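PDB 7N7Z: acetyl-CoA C-acetyltransferase from Syntrophomonas wolfei subsp. wolfei, which catalyses the reversible thiolase reaction that joins two acetyl-CoA molecules into acetoacetyl-CoA and free CoA. Local coordinates for the interface of chains A and B and the interface of chains A and C. Residues are numbered along the deposited sequence; one frame, centred on the assembly and turned at random. Chains: chain A/B/C, Acetyl-CoA C-acetyltransferase.

Contact 1: the interface of chains A and B. Residues chain A 149, 154-156; chain B 65-67, 72.
The CD1 methyl of B:Ile72 lies against one face of the A:Gln155 carboxamide, 3.7 Å from its carbon CD and shifted toward the NE2 end, and the two side chains cross at about a right angle. A:Gln155 is bent at chi2 (99°), and this turn lays the flat amide across the isoleucine tip instead of letting it run straight on past. A:Leu156 packs more loosely against the base of the isoleucine side chain, the two crossing at a slant: its CG stands 4.1 Å from B:Ile72 CG1, and both its methyls face B:Ile72 CA.

Moving outward, B:Gly66 meets the far end of the same amide, its CA 3.7 Å from A:Gln155 NE2. The same alpha carbon also lies 3.3 Å from the backbone O of A:Ser149, about at right angles to the direction of the amide. At the polar rim the backbone N of B:Ser67 points almost straight (167° at the hydrogen) at A:Gln155 OE1, but at 3.5 Å the hydrogen bond is weak. Nearby, the B:Ser67 hydroxyl OG comes within 4.0 Å of A:Cys154 CA. An alanine in place of A:Gln155 would probably leave a gap beside the B:Ile72 methyl and the B:Ser67 amide without this acceptor.

In this thiolase the patch is part of a two-fold interface and recurs with the chains exchanged. A:Gln155 and A:Leu156 follow the short strand 153-154, A:Ser149 belongs to helix 146-152, and B:Ile72 projects from helix 69-76, just after the loop carrying B:Gly66 and B:Ser67. The centre of the patch is about 13 Å from A:Cys92, the residue expected to carry the acyl-thioester.

Contact 2: the interface of chains A and C. Residues chain A 127, 142-145, 148; chain C 138-141.
A:Tyr127 gives its phenol OH to the carbonyl O of C:Gly139 at 2.7 Å, the acceptor lying at the ring edge, in its plane. The alpha carbon of A:Asp145 sits over one ring face, toward the rim. The strand 141-145 and the loop before it probably form the tetramerisation loop of the thiolase family, where two chains pair by a short antiparallel beta bridge between A:Val143 and C:Gly141. The bridge runs from C:Gly141 N to A:Val143 O at 3.1 Å; the return bond from A:Val143 N is weak.

Beyond it, aspartates from both chains take over as acceptors. C:Asp140 reaches the backbone N of A:Asp145 with OD1 at 2.8 Å, met on the anti side and 29° out of the carboxylate plane. A:Asp145 answers with OD2, whose anti lone pair receives C:Gly139 N at 3.0 Å; its CG is anti to the backbone N (chi1 -174°), which turns the carboxylate toward C:Gly139 N. A:Gln144 runs alongside C:Asp140, pointing the same way, with amide and carboxylate planes turned 79° apart. A:Lys142 NZ stops 4.1 Å from C:Asp140 OD2, too far for a salt bridge, though its charge may partly offset that of the carboxylate.

Beside the bridge A:Val143 CG1 packs 3.6 Å from C:Gly141 CA, and from helix 146-152 A:Leu148 brings its CD1 methyl to 3.7 Å from C:Gly139 CA in the loop.

Contact 1: the interface of chains A and B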
ATOM      1  N   SER A 149      -1.061 -11.492  10.770  1.00 32.59           N
ATOM      2  CA  SER A 149      -2.296 -10.969  11.344  1.00 34.93           C
ATOM      3  C   SER A 149      -3.469 -11.908  11.089  1.00 34.25           C
ATOM      4  O   SER A 149      -4.352 -12.053  11.943  1.00 34.34           O
ATOM      5  CB  SER A 149      -2.587  -9.576  10.783  1.00 33.27           C
ATOM      6  OG  SER A 149      -2.732  -9.603   9.372  1.00 32.22           O
ATOM      7  N   CYS A 154      -2.173 -15.158  16.799  1.00 46.82           N
ATOM      8  CA  CYS A 154      -3.486 -15.529  17.310  1.00 51.83           C
ATOM      9  C   CYS A 154      -3.886 -14.578  18.429  1.00 55.89           C
ATOM     10  O   CYS A 154      -3.132 -14.390  19.390  1.00 50.77           O
ATOM     11  CB  CYS A 154      -3.486 -16.971  17.822  1.00 53.52           C
ATOM     12  SG  CYS A 154      -4.825 -17.345  18.978  1.00 57.28           S
ATOM     13  N   GLN A 155      -5.076 -13.986  18.304  1.00 65.23           N
ATOM     14  CA  GLN A 155      -5.544 -13.051  19.322  1.00 67.38           C
ATOM     15  C   GLN A 155      -5.851 -13.767  20.631  1.00 67.02           C
ATOM     16  O   GLN A 155      -5.495 -13.279  21.710  1.00 67.88           O
ATOM     17  CB  GLN A 155      -6.780 -12.306  18.819  1.00 68.12           C
ATOM     18  CG  GLN A 155      -6.510 -11.386  17.641  1.00 68.27           C
ATOM     19  CD  GLN A 155      -6.884 -12.016  16.315  1.00 65.10           C
ATOM     20  OE1 GLN A 155      -6.149 -12.846  15.778  1.00 62.25           O
ATOM     21  NE2 GLN A 155      -8.034 -11.626  15.778  1.00 63.05           N
ATOM     22  N   LEU A 156      -6.513 -14.925  20.558  1.00 60.90           N
ATOM     23  CA  LEU A 156      -6.834 -15.669  21.772  1.00 59.29           C
ATOM     24  C   LEU A 156      -5.573 -16.020  22.551  1.00 57.37           C
ATOM     25  O   LEU A 156      -5.532 -15.881  23.779  1.00 57.81           O
ATOM     26  CB  LEU A 156      -7.610 -16.938  21.422  1.00 55.15           C
ATOM     27  CG  LEU A 156      -8.831 -16.778  20.516  1.00 52.07           C
ATOM     28  CD1 LEU A 156      -9.293 -18.137  20.014  1.00 46.32           C
ATOM     29  CD2 LEU A 156      -9.958 -16.063  21.243  1.00 54.24           C
TER
ATOM     30  N   ASN B  65      -9.658 -10.373   9.229  1.00 30.43           N
ATOM     31  CA  ASN B  65     -10.451 -10.741  10.393  1.00 28.08           C
ATOM     32  C   ASN B  65      -9.711 -11.658  11.363  1.00 32.12           C
ATOM     33  O   ASN B  65     -10.343 -12.236  12.254  1.00 29.68           O
ATOM     34  CB  ASN B  65     -11.758 -11.395   9.939  1.00 28.96           C
ATOM     35  CG  ASN B  65     -12.678 -10.418   9.226  1.00 30.45           C
ATOM     36  OD1 ASN B  65     -13.039 -10.616   8.065  1.00 30.48           O
ATOM     37  ND2 ASN B  65     -13.053  -9.350   9.920  1.00 27.57           N
ATOM     38  N   GLY B  66      -8.395 -11.806  11.216  1.00 32.06           N
ATOM     39  CA  GLY B  66      -7.598 -12.503  12.207  1.00 34.63           C
ATOM     40  C   GLY B  66      -7.477 -13.994  11.962  1.00 35.55           C
ATOM     41  O   GLY B  66      -7.968 -14.555  10.978  1.00 32.13           O
ATOM     42  N   SER B  67      -6.798 -14.650  12.903  1.00 36.48           N
ATOM     43  CA  SER B  67      -6.538 -16.082  12.805  1.00 36.21           C
ATOM     44  C   SER B  67      -7.817 -16.865  13.079  1.00 38.70           C
ATOM     45  O   SER B  67      -8.437 -16.698  14.135  1.00 35.83           O
ATOM     46  CB  SER B  67      -5.444 -16.486  13.791  1.00 39.34           C
ATOM     47  OG  SER B  67      -4.180 -15.977  13.400  1.00 41.27           O
ATOM     48  N   ILE B  72     -12.282 -17.603  17.082  1.00 30.12           N
ATOM     49  CA  ILE B  72     -12.444 -16.399  17.892  1.00 31.50           C
ATOM     50  C   ILE B  72     -13.911 -16.199  18.245  1.00 28.85           C
ATOM     51  O   ILE B  72     -14.256 -15.897  19.394  1.00 28.75           O
ATOM     52  CB  ILE B  72     -11.873 -15.173  17.154  1.00 34.42           C
ATOM     53  CG1 ILE B  72     -10.355 -15.293  17.004  1.00 37.77           C
ATOM     54  CG2 ILE B  72     -12.241 -13.890  17.894  1.00 33.63           C
ATOM     55  CD1 ILE B  72      -9.767 -14.337  15.979  1.00 42.83           C
TER

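Contact 2: the interface of chains A and C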
ATOM      1  N   TYR A 127       0.117  -8.444   1.428  1.00 26.55           N
ATOM      2  CA  TYR A 127      -0.057  -7.536   2.551  1.00 28.08           C
ATOM      3  C   TYR A 127      -1.415  -6.845   2.445  1.00 26.92           C
ATOM      4  O   TYR A 127      -1.998  -6.731   1.364  1.00 27.50           O
ATOM      5  CB  TYR A 127       1.069  -6.503   2.588  1.00 26.98           C
ATOM      6  CG  TYR A 127       2.296  -6.951   3.355  1.00 27.73           C
ATOM      7  CD1 TYR A 127       3.085  -8.000   2.897  1.00 28.47           C
ATOM      8  CD2 TYR A 127       2.667  -6.323   4.537  1.00 29.34           C
ATOM      9  CE1 TYR A 127       4.209  -8.411   3.598  1.00 29.51           C
ATOM     10  CE2 TYR A 127       3.789  -6.725   5.243  1.00 30.05           C
ATOM     11  CZ  TYR A 127       4.556  -7.769   4.770  1.00 31.66           C
ATOM     12  OH  TYR A 127       5.674  -8.172   5.471  1.00 29.62           O
ATOM     13  N   LYS A 142      -1.376   1.118   8.965  1.00 33.83           N
ATOM     14  CA  LYS A 142      -0.640  -0.137   9.030  1.00 37.00           C
ATOM     15  C   LYS A 142      -0.774  -0.887   7.714  1.00 32.82           C
ATOM     16  O   LYS A 142      -1.885  -1.058   7.201  1.00 30.71           O
ATOM     17  CB  LYS A 142      -1.148  -1.013  10.179  1.00 35.09           C
ATOM     18  CG  LYS A 142      -0.476  -0.741  11.514  1.00 42.92           C
ATOM     19  CD  LYS A 142      -1.310  -1.271  12.673  1.00 47.76           C
ATOM     20  CE  LYS A 142      -1.605  -2.757  12.513  1.00 48.42           C
ATOM     21  NZ  LYS A 142      -1.604  -3.474  13.819  1.00 60.48           N
ATOM     22  N   VAL A 143       0.358  -1.324   7.169  1.00 33.50           N
ATOM     23  CA  VAL A 143       0.391  -2.256   6.047  1.00 32.22           C
ATOM     24  C   VAL A 143       0.690  -3.622   6.656  1.00 33.81           C
ATOM     25  O   VAL A 143       1.828  -3.922   7.030  1.00 29.96           O
ATOM     26  CB  VAL A 143       1.413  -1.846   4.981  1.00 32.26           C
ATOM     27  CG1 VAL A 143       2.820  -1.746   5.553  1.00 36.07           C
ATOM     28  CG2 VAL A 143       1.380  -2.823   3.811  1.00 34.55           C
ATOM     29  N   GLN A 144      -0.346  -4.449   6.769  1.00 27.54           N
ATOM     30  CA  GLN A 144      -0.301  -5.638   7.607  1.00 27.93           C
ATOM     31  C   GLN A 144       0.151  -6.856   6.815  1.00 26.26           C
ATOM     32  O   GLN A 144      -0.334  -7.104   5.707  1.00 27.94           O
ATOM     33  CB  GLN A 144      -1.676  -5.903   8.221  1.00 28.04           C
ATOM     34  CG  GLN A 144      -2.032  -4.978   9.368  1.00 32.45           C
ATOM     35  CD  GLN A 144      -3.431  -5.223   9.893  1.00 34.29           C
ATOM     36  OE1 GLN A 144      -4.369  -4.504   9.549  1.00 33.54           O
ATOM     37  NE2 GLN A 144      -3.581  -6.245  10.729  1.00 33.48           N
ATOM     38  N   ASP A 145       1.075  -7.615   7.396  1.00 28.43           N
ATOM     39  CA  ASP A 145       1.450  -8.928   6.880  1.00 25.62           C
ATOM     40  C   ASP A 145       0.334  -9.908   7.220  1.00 27.55           C
ATOM     41  O   ASP A 145       0.199 -10.340   8.366  1.00 29.85           O
ATOM     42  CB  ASP A 145       2.779  -9.369   7.482  1.00 30.57           C
ATOM     43  CG  ASP A 145       3.300 -10.656   6.874  1.00 27.18           C
ATOM     44  OD1 ASP A 145       2.527 -11.348   6.180  1.00 27.86           O
ATOM     45  OD2 ASP A 145       4.487 -10.974   7.089  1.00 29.95           O
ATOM     46  N   LEU A 148       0.792 -13.135   9.208  1.00 31.51           N
ATOM     47  CA  LEU A 148       0.819 -13.054  10.662  1.00 33.57           C
ATOM     48  C   LEU A 148      -0.530 -12.627  11.233  1.00 34.44           C
ATOM     49  O   LEU A 148      -1.092 -13.320  12.087  1.00 36.58           O
ATOM     50  CB  LEU A 148       1.908 -12.075  11.109  1.00 33.91           C
ATOM     51  CG  LEU A 148       3.342 -12.426  10.710  1.00 33.82           C
ATOM     52  CD1 LEU A 148       4.297 -11.324  11.135  1.00 32.76           C
ATOM     53  CD2 LEU A 148       3.759 -13.756  11.313  1.00 37.04           C
TER
ATOM     54  N   MET C 138       8.914  -9.602   5.901  1.00 29.31           N
ATOM     55  CA  MET C 138       8.053 -10.226   6.895  1.00 31.72           C
ATOM     56  C   MET C 138       7.710  -9.191   7.956  1.00 32.56           C
ATOM     57  O   MET C 138       8.492  -8.276   8.224  1.00 33.56           O
ATOM     58  CB  MET C 138       8.719 -11.451   7.535  1.00 36.83           C
ATOM     59  CG  MET C 138       7.812 -12.217   8.491  1.00 32.77           C
ATOM     60  SD  MET C 138       8.395 -13.883   8.859  1.00 52.43           S
ATOM     61  CE  MET C 138       9.269 -13.601  10.397  1.00 52.03           C
ATOM     62  N   GLY C 139       6.528  -9.340   8.543  1.00 31.42           N
ATOM     63  CA  GLY C 139       6.078  -8.446   9.587  1.00 30.27           C
ATOM     64  C   GLY C 139       5.414  -7.194   9.041  1.00 31.36           C
ATOM     65  O   GLY C 139       5.537  -6.843   7.868  1.00 32.97           O
ATOM     66  N   ASP C 140       4.698  -6.508   9.928  1.00 30.66           N
ATOM     67  CA  ASP C 140       3.964  -5.315   9.542  1.00 32.18           C
ATOM     68  C   ASP C 140       4.914  -4.152   9.272  1.00 32.85           C
ATOM     69  O   ASP C 140       6.059  -4.120   9.732  1.00 35.76           O
ATOM     70  CB  ASP C 140       2.976  -4.908  10.636  1.00 33.19           C
ATOM     71  CG  ASP C 140       1.839  -5.894  10.799  1.00 34.74           C
ATOM     72  OD1 ASP C 140       1.713  -6.815   9.965  1.00 37.17           O
ATOM     73  OD2 ASP C 140       1.065  -5.742  11.768  1.00 36.85           O
ATOM     74  N   GLY C 141       4.414  -3.183   8.513  1.00 34.68           N
ATOM     75  CA  GLY C 141       5.096  -1.920   8.328  1.00 34.53           C
ATOM     76  C   GLY C 141       4.143  -0.772   8.581  1.00 37.40           C
ATOM     77  O   GLY C 141       3.104  -0.957   9.222  1.00 35.02           O
TER

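The centres of contact 1 and contact 2 lie about 14 Å apart, and on chain A they are linked through helix 146-152: A:Leu148 serves contact 2, A:Ser149 contact 1. Most of chain A's share comes from residues 142-156, with A:Tyr127 of strand 127-129 added at contact 2. Both interfaces are two-fold, so repeating them is consistent with the four-chain assembly, probably a dimer of dimers as in related thiolases. Contact 2 is the farther from the active site, about 19 Å from A:Cys92 to its centre; the structure alone does not show whether assembly affects catalysis.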